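Local coordinates for protein putative alkaline phosphatase (Pseudomonas fluorescens, PDB 4F19) that binds hydrogen arsenate in this structure and is probably the phosphate-binding component of a PstSACB-type ABC importer, at residues A[10-15]-A[210-215]; A[63-68]-A[148-153]; A[139-144]-A[171-176]. All coordinates share one frame; numbering follows the deposited sequence.

Interaction 1 of 3, residues A[10-15]-A[210-215]. With 8AR (hydrogen arsenate), chain B.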
loop_
_atom_site.group_PDB
_atom_site.type_symbol
_atom_site.label_atom_id
_atom_site.label_comp_id
_atom_site.label_asym_id
_atom_site.label_seq_id
_atom_site.Cartn_x
_atom_site.Cartn_y
_atom_site.Cartn_z
ATOM N N LEU A 10 0.644 -0.929 6.241
ATOM C CA LEU A 10 1.481 0.167 5.747
ATOM C C LEU A 10 0.932 1.533 6.153
ATOM O O LEU A 10 1.739 2.375 6.608
ATOM C CB LEU A 10 1.707 -0.013 4.218
ATOM C CG LEU A 10 2.359 1.163 3.477
ATOM C CD1 LEU A 10 3.147 0.655 2.294
ATOM C CD2 LEU A 10 1.313 2.178 3.000
ATOM N N PRO A 11 -0.386 1.798 6.036
ATOM C CA PRO A 11 -0.964 3.097 6.382
ATOM C C PRO A 11 -1.679 3.099 7.750
ATOM O O PRO A 11 -2.414 4.047 8.038
ATOM C CB PRO A 11 -2.023 3.298 5.284
ATOM C CG PRO A 11 -2.573 1.912 5.092
ATOM C CD PRO A 11 -1.359 1.002 5.265
ATOM N N GLN A 12 -1.470 2.090 8.578
ATOM C CA GLN A 12 -2.323 2.030 9.759
ATOM C C GLN A 12 -2.112 3.194 10.702
ATOM O O GLN A 12 -3.057 3.624 11.340
ATOM C CB GLN A 12 -2.139 0.697 10.543
ATOM C CG GLN A 12 -0.775 0.648 11.265
ATOM C CD GLN A 12 -0.560 -0.659 11.935
ATOM O OE1 GLN A 12 -1.038 -1.732 11.506
ATOM N NE2 GLN A 12 0.073 -0.591 13.138
ATOM N N ALA A 13 -0.867 3.738 10.820
ATOM C CA ALA A 13 -0.671 4.864 11.717
ATOM C C ALA A 13 -1.334 6.119 11.190
ATOM O O ALA A 13 -1.743 6.985 11.987
ATOM C CB ALA A 13 0.824 5.071 11.974
ATOM N N LEU A 14 -1.520 6.258 9.870
ATOM C CA LEU A 14 -2.301 7.340 9.319
ATOM C C LEU A 14 -3.772 7.206 9.769
ATOM O O LEU A 14 -4.341 8.144 10.316
ATOM C CB LEU A 14 -2.211 7.359 7.797
ATOM C CG LEU A 14 -3.216 8.278 7.094
ATOM C CD1 LEU A 14 -3.008 9.737 7.486
ATOM C CD2 LEU A 14 -3.114 8.093 5.605
ATOM N N TYR A 15 -4.364 6.038 9.559
ATOM C CA TYR A 15 -5.776 5.895 9.889
ATOM C C TYR A 15 -6.037 5.929 11.384
ATOM O O TYR A 15 -7.159 6.255 11.798
ATOM C CB TYR A 15 -6.377 4.635 9.262
ATOM C CG TYR A 15 -6.246 4.613 7.738
ATOM C CD1 TYR A 15 -6.525 5.737 6.960
ATOM C CD2 TYR A 15 -5.853 3.481 7.088
ATOM C CE1 TYR A 15 -6.362 5.720 5.595
ATOM C CE2 TYR A 15 -5.708 3.437 5.710
ATOM C CZ TYR A 15 -5.922 4.575 4.961
ATOM O OH TYR A 15 -5.690 4.619 3.609
ATOM N N PRO A 210 7.126 3.620 4.511
ATOM C CA PRO A 210 7.992 4.705 4.985
ATOM C C PRO A 210 7.582 5.230 6.327
ATOM O O PRO A 210 8.406 5.858 7.017
ATOM C CB PRO A 210 7.869 5.753 3.857
ATOM C CG PRO A 210 6.480 5.511 3.287
ATOM C CD PRO A 210 6.335 3.994 3.316
ATOM N N ASP A 211 6.351 4.982 6.768
ATOM C CA ASP A 211 5.899 5.408 8.088
ATOM C C ASP A 211 6.448 4.532 9.196
ATOM O O ASP A 211 6.307 4.924 10.364
ATOM C CB ASP A 211 4.375 5.451 8.155
ATOM C CG ASP A 211 3.797 6.465 9.091
ATOM O OD1 ASP A 211 4.424 7.349 9.609
ATOM O OD2 ASP A 211 2.482 6.346 9.237
ATOM N N PHE A 212 6.928 3.333 8.903
ATOM C CA PHE A 212 7.529 2.432 9.884
ATOM C C PHE A 212 9.027 2.233 9.691
ATOM O O PHE A 212 9.694 1.725 10.594
ATOM C CB PHE A 212 6.816 1.074 9.896
ATOM C CG PHE A 212 5.395 1.185 10.448
ATOM C CD1 PHE A 212 5.176 1.366 11.845
ATOM C CD2 PHE A 212 4.301 1.202 9.629
ATOM C CE1 PHE A 212 3.892 1.507 12.358
ATOM C CE2 PHE A 212 3.012 1.313 10.108
ATOM C CZ PHE A 212 2.817 1.488 11.494
ATOM N N ALA A 213 9.593 2.620 8.539
ATOM C CA ALA A 213 10.972 2.312 8.260
ATOM C C ALA A 213 11.961 3.109 9.095
ATOM O O ALA A 213 13.130 2.718 9.189
ATOM C CB ALA A 213 11.245 2.567 6.770
ATOM N N ALA A 214 11.515 4.212 9.673
ATOM C CA ALA A 214 12.317 4.997 10.612
ATOM C C ALA A 214 11.379 5.551 11.666
ATOM O O ALA A 214 10.220 5.811 11.397
ATOM C CB ALA A 214 12.978 6.192 9.913
ATOM N N PRO A 215 11.856 5.707 12.943
ATOM C CA PRO A 215 11.033 6.258 13.987
ATOM C C PRO A 215 10.508 7.670 13.734
ATOM O O PRO A 215 9.464 8.018 14.301
ATOM C CB PRO A 215 11.963 6.211 15.220
ATOM C CG PRO A 215 12.852 5.106 14.962
ATOM C CD PRO A 215 13.102 5.134 13.497
HETATM AS AS 8AR B . 0.395 -4.469 4.286
HETATM O O1 8AR B . -0.689 -5.315 3.392
HETATM O O2 8AR B . 0.061 -2.814 4.109
HETATM O O3 8AR B . 0.250 -4.806 5.887
HETATM O O4 8AR B . 1.948 -4.746 3.760
#
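L10, Q12 and A13 gather round the end of the F212 ring, joining two lobes of a periplasmic-binding-protein fold beside the arsenate site. The closely packed part involves the buried residues L10 and Q12. L10 O lies near the ring plane, at the edge, 3.9 Å from F212 CE2. Q12 CG also comes to the edge near that plane, 3.7 Å from F212 CZ; this holds for the modelled conformers, since Q12 and F212 each have a second one. Here the extended Q12 chain crosses F212 at about a right angle, and its amide plane stands 88° from the ring, so the amide is not stacked on it. Q12 CG sits between its own backbone N and carbonyl carbon (chi1 72°), which carries the chain past the ring edge; NE2 then finds a weak hydrogen bond with Q192, whose helix 190-198 also touches F212.

The more open side lies at A13 and D211, both partly exposed. A13 CB approaches D211 OD2 to 3.4 Å, a short CH-to-oxygen approach, and reaches F212 CZ obliquely at 4.1 Å. The two segments meet by van der Waals contact alone, although S209 OG links them indirectly, through L10 O and D211 N.

Just before helix 12-15, the backbone serves the anion directly: L10 N donates to arsenate O2 at 2.9 Å, nearly straight at 165°.

Interaction 2 of 3, residues A[63-68]-A[148-153]. With 8AR (hydrogen arsenate), chain B.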
loop_
_atom_site.group_PDB
_atom_site.type_symbol
_atom_site.label_atom_id
_atom_site.label_comp_id
_atom_site.label_asym_id
_atom_site.label_seq_id
_atom_site.Cartn_x
_atom_site.Cartn_y
_atom_site.Cartn_z
ATOM N N ASP A 63 -3.070 -2.229 0.189
ATOM C CA ASP A 63 -2.122 -1.835 -0.863
ATOM C C ASP A 63 -1.926 -2.935 -1.895
ATOM O O ASP A 63 -1.030 -2.848 -2.723
ATOM C CB ASP A 63 -0.789 -1.281 -0.288
ATOM C CG ASP A 63 -0.689 -1.371 1.220
ATOM O OD1 ASP A 63 -0.330 -2.485 1.662
ATOM O OD2 ASP A 63 -0.962 -0.389 1.928
ATOM N N SER A 64 -2.768 -3.969 -1.820
ATOM C CA SER A 64 -2.908 -4.976 -2.845
ATOM C C SER A 64 -4.191 -4.750 -3.623
ATOM O O SER A 64 -5.284 -4.645 -3.018
ATOM C CB SER A 64 -2.957 -6.369 -2.220
ATOM O OG SER A 64 -3.337 -7.372 -3.115
ATOM N N LYS A 65 -4.120 -4.681 -4.934
ATOM C CA LYS A 65 -5.345 -4.490 -5.727
ATOM C C LYS A 65 -6.239 -5.710 -5.602
ATOM O O LYS A 65 -5.789 -6.854 -5.491
ATOM C CB LYS A 65 -5.003 -4.246 -7.189
ATOM C CG LYS A 65 -4.455 -2.928 -7.468
ATOM C CD LYS A 65 -4.403 -2.489 -8.894
ATOM C CE LYS A 65 -5.551 -2.489 -9.620
ATOM N NZ LYS A 65 -5.437 -1.632 -11.007
ATOM N N LEU A 66 -7.540 -5.475 -5.726
ATOM C CA LEU A 66 -8.476 -6.589 -5.865
ATOM C C LEU A 66 -8.197 -7.365 -7.174
ATOM O O LEU A 66 -8.071 -6.740 -8.223
ATOM C CB LEU A 66 -9.902 -6.040 -5.849
ATOM C CG LEU A 66 -10.355 -5.557 -4.467
ATOM C CD1 LEU A 66 -11.500 -4.564 -4.575
ATOM C CD2 LEU A 66 -10.760 -6.735 -3.597
ATOM N N SER A 67 -8.131 -8.659 -7.088
ATOM C CA SER A 67 -7.867 -9.500 -8.242
ATOM C C SER A 67 -9.139 -9.649 -9.103
ATOM O O SER A 67 -10.248 -9.406 -8.642
ATOM C CB SER A 67 -7.366 -10.861 -7.847
ATOM O OG SER A 67 -8.431 -11.585 -7.226
ATOM N N ALA A 68 -8.951 -10.203 -10.293
ATOM C CA ALA A 68 -10.125 -10.457 -11.158
ATOM C C ALA A 68 -11.070 -11.397 -10.459
ATOM O O ALA A 68 -12.297 -11.218 -10.557
ATOM C CB ALA A 68 -9.675 -11.044 -12.521
ATOM N N THR A 148 2.420 -4.263 0.871
ATOM C CA THR A 148 3.787 -3.758 0.729
ATOM C C THR A 148 4.554 -4.708 -0.181
ATOM O O THR A 148 5.318 -4.263 -1.065
ATOM C CB THR A 148 4.470 -3.618 2.101
ATOM O OG1 THR A 148 3.677 -2.864 3.000
ATOM C CG2 THR A 148 5.772 -2.835 1.914
ATOM N N THR A 149 4.395 -6.019 0.022
ATOM C CA THR A 149 5.006 -6.981 -0.879
ATOM C C THR A 149 4.560 -6.739 -2.323
ATOM O O THR A 149 5.372 -6.797 -3.255
ATOM C CB THR A 149 4.711 -8.413 -0.490
ATOM O OG1 THR A 149 5.283 -8.658 0.800
ATOM C CG2 THR A 149 5.243 -9.401 -1.519
ATOM N N GLU A 150 3.263 -6.510 -2.556
ATOM C CA GLU A 150 2.800 -6.283 -3.915
ATOM C C GLU A 150 3.479 -5.025 -4.518
ATOM O O GLU A 150 3.969 -5.067 -5.640
ATOM C CB GLU A 150 1.287 -6.192 -3.968
ATOM C CG GLU A 150 0.750 -6.100 -5.402
ATOM C CD GLU A 150 -0.761 -6.194 -5.463
ATOM O OE1 GLU A 150 -1.290 -7.276 -5.084
ATOM O OE2 GLU A 150 -1.433 -5.213 -5.885
ATOM N N LEU A 151 3.492 -3.919 -3.772
ATOM C CA LEU A 151 4.116 -2.702 -4.297
ATOM C C LEU A 151 5.593 -2.933 -4.620
ATOM O O LEU A 151 6.108 -2.402 -5.619
ATOM C CB LEU A 151 3.959 -1.561 -3.284
ATOM C CG LEU A 151 2.558 -1.020 -3.078
ATOM C CD1 LEU A 151 2.530 0.038 -2.034
ATOM C CD2 LEU A 151 1.922 -0.522 -4.384
ATOM N N PHE A 152 6.287 -3.664 -3.754
ATOM C CA PHE A 152 7.712 -3.883 -3.910
ATOM C C PHE A 152 8.014 -4.846 -5.078
ATOM O O PHE A 152 8.909 -4.605 -5.879
ATOM C CB PHE A 152 8.277 -4.419 -2.587
ATOM C CG PHE A 152 9.768 -4.646 -2.566
ATOM C CD1 PHE A 152 10.654 -3.627 -2.939
ATOM C CD2 PHE A 152 10.277 -5.877 -2.175
ATOM C CE1 PHE A 152 11.999 -3.871 -2.851
ATOM C CE2 PHE A 152 11.652 -6.087 -2.090
ATOM C CZ PHE A 152 12.506 -5.070 -2.444
ATOM N N THR A 153 7.252 -5.950 -5.146
ATOM C CA THR A 153 7.471 -6.905 -6.215
ATOM C C THR A 153 7.062 -6.358 -7.573
ATOM O O THR A 153 7.622 -6.800 -8.584
ATOM C CB THR A 153 6.833 -8.281 -5.930
ATOM O OG1 THR A 153 5.415 -8.177 -5.859
ATOM C CG2 THR A 153 7.433 -8.947 -4.711
HETATM AS AS 8AR B . 0.395 -4.469 4.286
HETATM O O1 8AR B . -0.689 -5.315 3.392
HETATM O O2 8AR B . 0.061 -2.814 4.109
HETATM O O3 8AR B . 0.250 -4.806 5.887
HETATM O O4 8AR B . 1.948 -4.746 3.760
HETATM O O HOH W 1 -0.308 -2.770 -5.484
HETATM O O HOH W 2 -3.569 -8.058 -6.490
#
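E150 reaches from helix 147-159 over the backbone of S64 and K65, its carboxylate lying against S64 CA. With CG anti to the backbone N (chi1 -174°) and the chain extended beyond it, the acid group is carried clear of the helix to the loop that follows strand 59-62. Its two oxygens divide the work. OE2 accepts from K65 N at 2.9 Å, on the syn side and 25° out of the carboxylate plane, in a nearly straight bond. OE1 is met from above that plane by S64 OG at 2.8 Å. Two waters extend the grip: one donates to D63 O and E150 OE2, the other to K65 O and E150 OE1. R154 adds a salt bridge to OE2, while K37 bonds S64 OG and K65 O.

At the ligand end, D63 packs its CB against L151 CD1 and turns OD1 to the anion, 2.5 Å from arsenate O2; T294 holds OD2. Across the cleft T148, in the first turn of its helix, gives arsenate O4 two bonds, from its backbone N and from OG1 at 2.7 Å. An anion at a helix N terminus, held between two lobes, is familiar from phosphate- and sulfate-binding members of the periplasmic-binding-protein superfamily.

Between D63 OD1 and arsenate O2 a proton probably lies, though the geometry does not say which holds it; this would be consistent with selection of a protonated oxyanion such as hydrogen phosphate.

Interaction 3 of 3, residues A[139-144]-A[171-176]. With 8AR (hydrogen arsenate), chain B.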
loop_
_atom_site.group_PDB
_atom_site.type_symbol
_atom_site.label_atom_id
_atom_site.label_comp_id
_atom_site.label_asym_id
_atom_site.label_seq_id
_atom_site.Cartn_x
_atom_site.Cartn_y
_atom_site.Cartn_z
ATOM N N VAL A 139 17.948 -11.310 4.714
ATOM C CA VAL A 139 16.740 -10.661 4.218
ATOM C C VAL A 139 15.570 -11.018 5.133
ATOM O O VAL A 139 15.340 -12.197 5.409
ATOM C CB VAL A 139 16.452 -11.093 2.762
ATOM C CG1 VAL A 139 15.080 -10.641 2.310
ATOM C CG2 VAL A 139 17.540 -10.557 1.856
ATOM N N VAL A 140 14.831 -9.985 5.566
ATOM C CA VAL A 140 13.594 -10.172 6.306
ATOM C C VAL A 140 12.441 -9.850 5.325
ATOM O O VAL A 140 12.515 -8.873 4.588
ATOM C CB VAL A 140 13.521 -9.275 7.537
ATOM C CG1 VAL A 140 12.263 -9.568 8.356
ATOM C CG2 VAL A 140 14.771 -9.494 8.426
ATOM N N TYR A 141 11.404 -10.676 5.337
ATOM C CA TYR A 141 10.277 -10.497 4.431
ATOM C C TYR A 141 8.993 -10.801 5.142
ATOM O O TYR A 141 8.969 -11.350 6.220
ATOM C CB TYR A 141 10.436 -11.342 3.154
ATOM C CG TYR A 141 10.299 -12.799 3.398
ATOM C CD1 TYR A 141 9.095 -13.447 3.211
ATOM C CD2 TYR A 141 11.354 -13.563 3.902
ATOM C CE1 TYR A 141 8.902 -14.794 3.480
ATOM C CE2 TYR A 141 11.195 -14.897 4.183
ATOM C CZ TYR A 141 9.961 -15.508 3.985
ATOM O OH TYR A 141 9.801 -16.830 4.298
ATOM N N ARG A 142 7.865 -10.399 4.509
ATOM C CA ARG A 142 6.546 -10.626 5.077
ATOM C C ARG A 142 6.050 -12.006 4.835
ATOM O O ARG A 142 5.959 -12.487 3.723
ATOM C CB ARG A 142 5.560 -9.572 4.510
ATOM C CG ARG A 142 5.817 -8.178 4.989
ATOM C CD ARG A 142 5.356 -7.941 6.413
ATOM N NE ARG A 142 3.918 -7.970 6.537
ATOM C CZ ARG A 142 3.122 -6.947 6.174
ATOM N NH1 ARG A 142 3.636 -5.778 5.807
ATOM N NH2 ARG A 142 1.800 -7.144 6.184
ATOM N N SER A 143 5.651 -12.658 5.967
ATOM C CA SER A 143 5.147 -14.009 5.975
ATOM C C SER A 143 3.810 -14.161 5.295
ATOM O O SER A 143 3.460 -15.272 4.811
ATOM C CB SER A 143 5.006 -14.513 7.467
ATOM O OG SER A 143 4.060 -13.906 8.085
ATOM N N GLU A 144 3.012 -13.150 5.316
ATOM C CA GLU A 144 1.595 -13.194 4.944
ATOM C C GLU A 144 1.328 -12.408 3.676
ATOM O O GLU A 144 2.206 -11.863 3.025
ATOM C CB GLU A 144 0.720 -12.772 6.127
ATOM C CG GLU A 144 0.533 -11.288 6.402
ATOM C CD GLU A 144 1.684 -10.468 6.943
ATOM O OE1 GLU A 144 2.870 -10.727 6.652
ATOM O OE2 GLU A 144 1.382 -9.488 7.695
ATOM N N THR A 171 1.564 -10.963 -3.556
ATOM C CA THR A 171 1.446 -10.529 -2.156
ATOM C C THR A 171 2.240 -11.361 -1.186
ATOM O O THR A 171 2.326 -11.016 -0.010
ATOM C CB THR A 171 -0.005 -10.456 -1.709
ATOM O OG1 THR A 171 -0.524 -11.775 -1.522
ATOM C CG2 THR A 171 -0.891 -9.622 -2.622
ATOM N N THR A 172 2.828 -12.490 -1.666
ATOM C CA THR A 172 3.578 -13.415 -0.774
ATOM C C THR A 172 5.017 -13.457 -1.257
ATOM O O THR A 172 5.357 -14.197 -2.205
ATOM C CB THR A 172 2.914 -14.788 -0.739
ATOM O OG1 THR A 172 2.791 -15.322 -2.035
ATOM C CG2 THR A 172 1.586 -14.737 -0.094
ATOM N N PHE A 173 5.874 -12.690 -0.618
ATOM C CA PHE A 173 7.261 -12.579 -1.072
ATOM C C PHE A 173 7.961 -13.923 -1.124
ATOM O O PHE A 173 8.829 -14.122 -1.975
ATOM C CB PHE A 173 8.059 -11.609 -0.211
ATOM C CG PHE A 173 9.433 -11.328 -0.781
ATOM C CD1 PHE A 173 10.542 -12.008 -0.308
ATOM C CD2 PHE A 173 9.624 -10.481 -1.859
ATOM C CE1 PHE A 173 11.772 -11.852 -0.894
ATOM C CE2 PHE A 173 10.874 -10.336 -2.437
ATOM C CZ PHE A 173 11.922 -11.020 -1.972
ATOM N N GLY A 174 7.625 -14.828 -0.208
ATOM C CA GLY A 174 8.316 -16.088 -0.178
ATOM C C GLY A 174 8.261 -16.867 -1.443
ATOM O O GLY A 174 9.073 -17.756 -1.655
ATOM N N THR A 175 7.332 -16.571 -2.345
ATOM C CA THR A 175 7.285 -17.244 -3.646
ATOM C C THR A 175 7.528 -16.296 -4.824
ATOM O O THR A 175 7.375 -16.726 -5.977
ATOM C CB THR A 175 5.971 -17.986 -3.776
ATOM O OG1 THR A 175 4.849 -17.095 -3.562
ATOM C CG2 THR A 175 5.933 -19.186 -2.788
ATOM N N SER A 176 7.823 -15.041 -4.621
ATOM C CA SER A 176 7.995 -14.092 -5.728
ATOM C C SER A 176 9.108 -14.537 -6.708
ATOM O O SER A 176 8.888 -14.558 -7.916
ATOM C CB SER A 176 8.316 -12.709 -5.201
ATOM O OG SER A 176 8.551 -11.812 -6.286
HETATM AS AS 8AR B . 0.395 -4.469 4.286
HETATM O O1 8AR B . -0.689 -5.315 3.392
HETATM O O2 8AR B . 0.061 -2.814 4.109
HETATM O O3 8AR B . 0.250 -4.806 5.887
HETATM O O4 8AR B . 1.948 -4.746 3.760
HETATM O O HOH W 3 4.697 -11.219 1.613
HETATM O O HOH W 4 5.600 -14.664 1.807
#
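Y141 and F173 make the apolar part of this contact. F173 CD1 comes to 3.5 Å from Y141 CB, the closest approach of the pair, and the two rings meet obliquely, centroids 5.9 Å apart and planes at 45°, in neither a stack nor an edge-to-face pair. F173 swings its CG anti to the backbone N (chi1 -172°), which turns the ring toward Y141 of strand 138-142, and T149 and F118 also touch it. The Y141 ring runs on past it to G174, its CE1 3.9 Å from G174 N.

Water carries the polar link, for no direct hydrogen bond joins the segments. One water accepts from G174 N at 2.9 Å and donates to R142 O. A second accepts from F173 N, also at 2.9 Å, and lies within bonding distance of R142 O and T171 O, though it cannot serve all the acceptors in its reach at once. The carbonyls of E144 and T171 approach to 3.2 Å as two acceptors and do not bond each other.

Strand 138-142 lies between strands 204-205 and 186-188, parallel to both, in the mixed sheet of the second lobe of this periplasmic-binding-protein fold, and its C-terminal end delivers R142 to the anion site.

Charged groups concentrate there. The bent R142 chain presents NE and NH2 side-on to E144, one nitrogen to each carboxylate oxygen, with both partners in the guanidinium plane. This grip fixes the rotation of the guanidinium group and would probably offset part of its charge; G190 N in turn steadies E144 OE2. NH2 also donates to arsenate O3 at 2.8 Å, nearly straight, whereas the bond from NH1 to arsenate O4, bent to 129°, is weak.

In the fold
From the N terminus, the turn after strand 5-7 enters interaction 1, which closes a long loop on residues 210-215 and encloses the other two contacts. Next comes the turn after strand 59-62, which opens interaction 2. Before residues 148-153 close it, strand 138-142 has opened interaction 3, which residues 171-176 complete beyond helix 147-159; interactions 2 and 3 therefore cross. These two touch, T171 CG2 packing on S64 and E150. Interactions 1 and 2 touch through L10, which meets D63 and T148, whereas 1 and 3 stay about 6 Å apart at their nearest atoms. Interactions 1 and 2 bridge the lobes, interaction 3 braces the second, and all three converge on one arsenate.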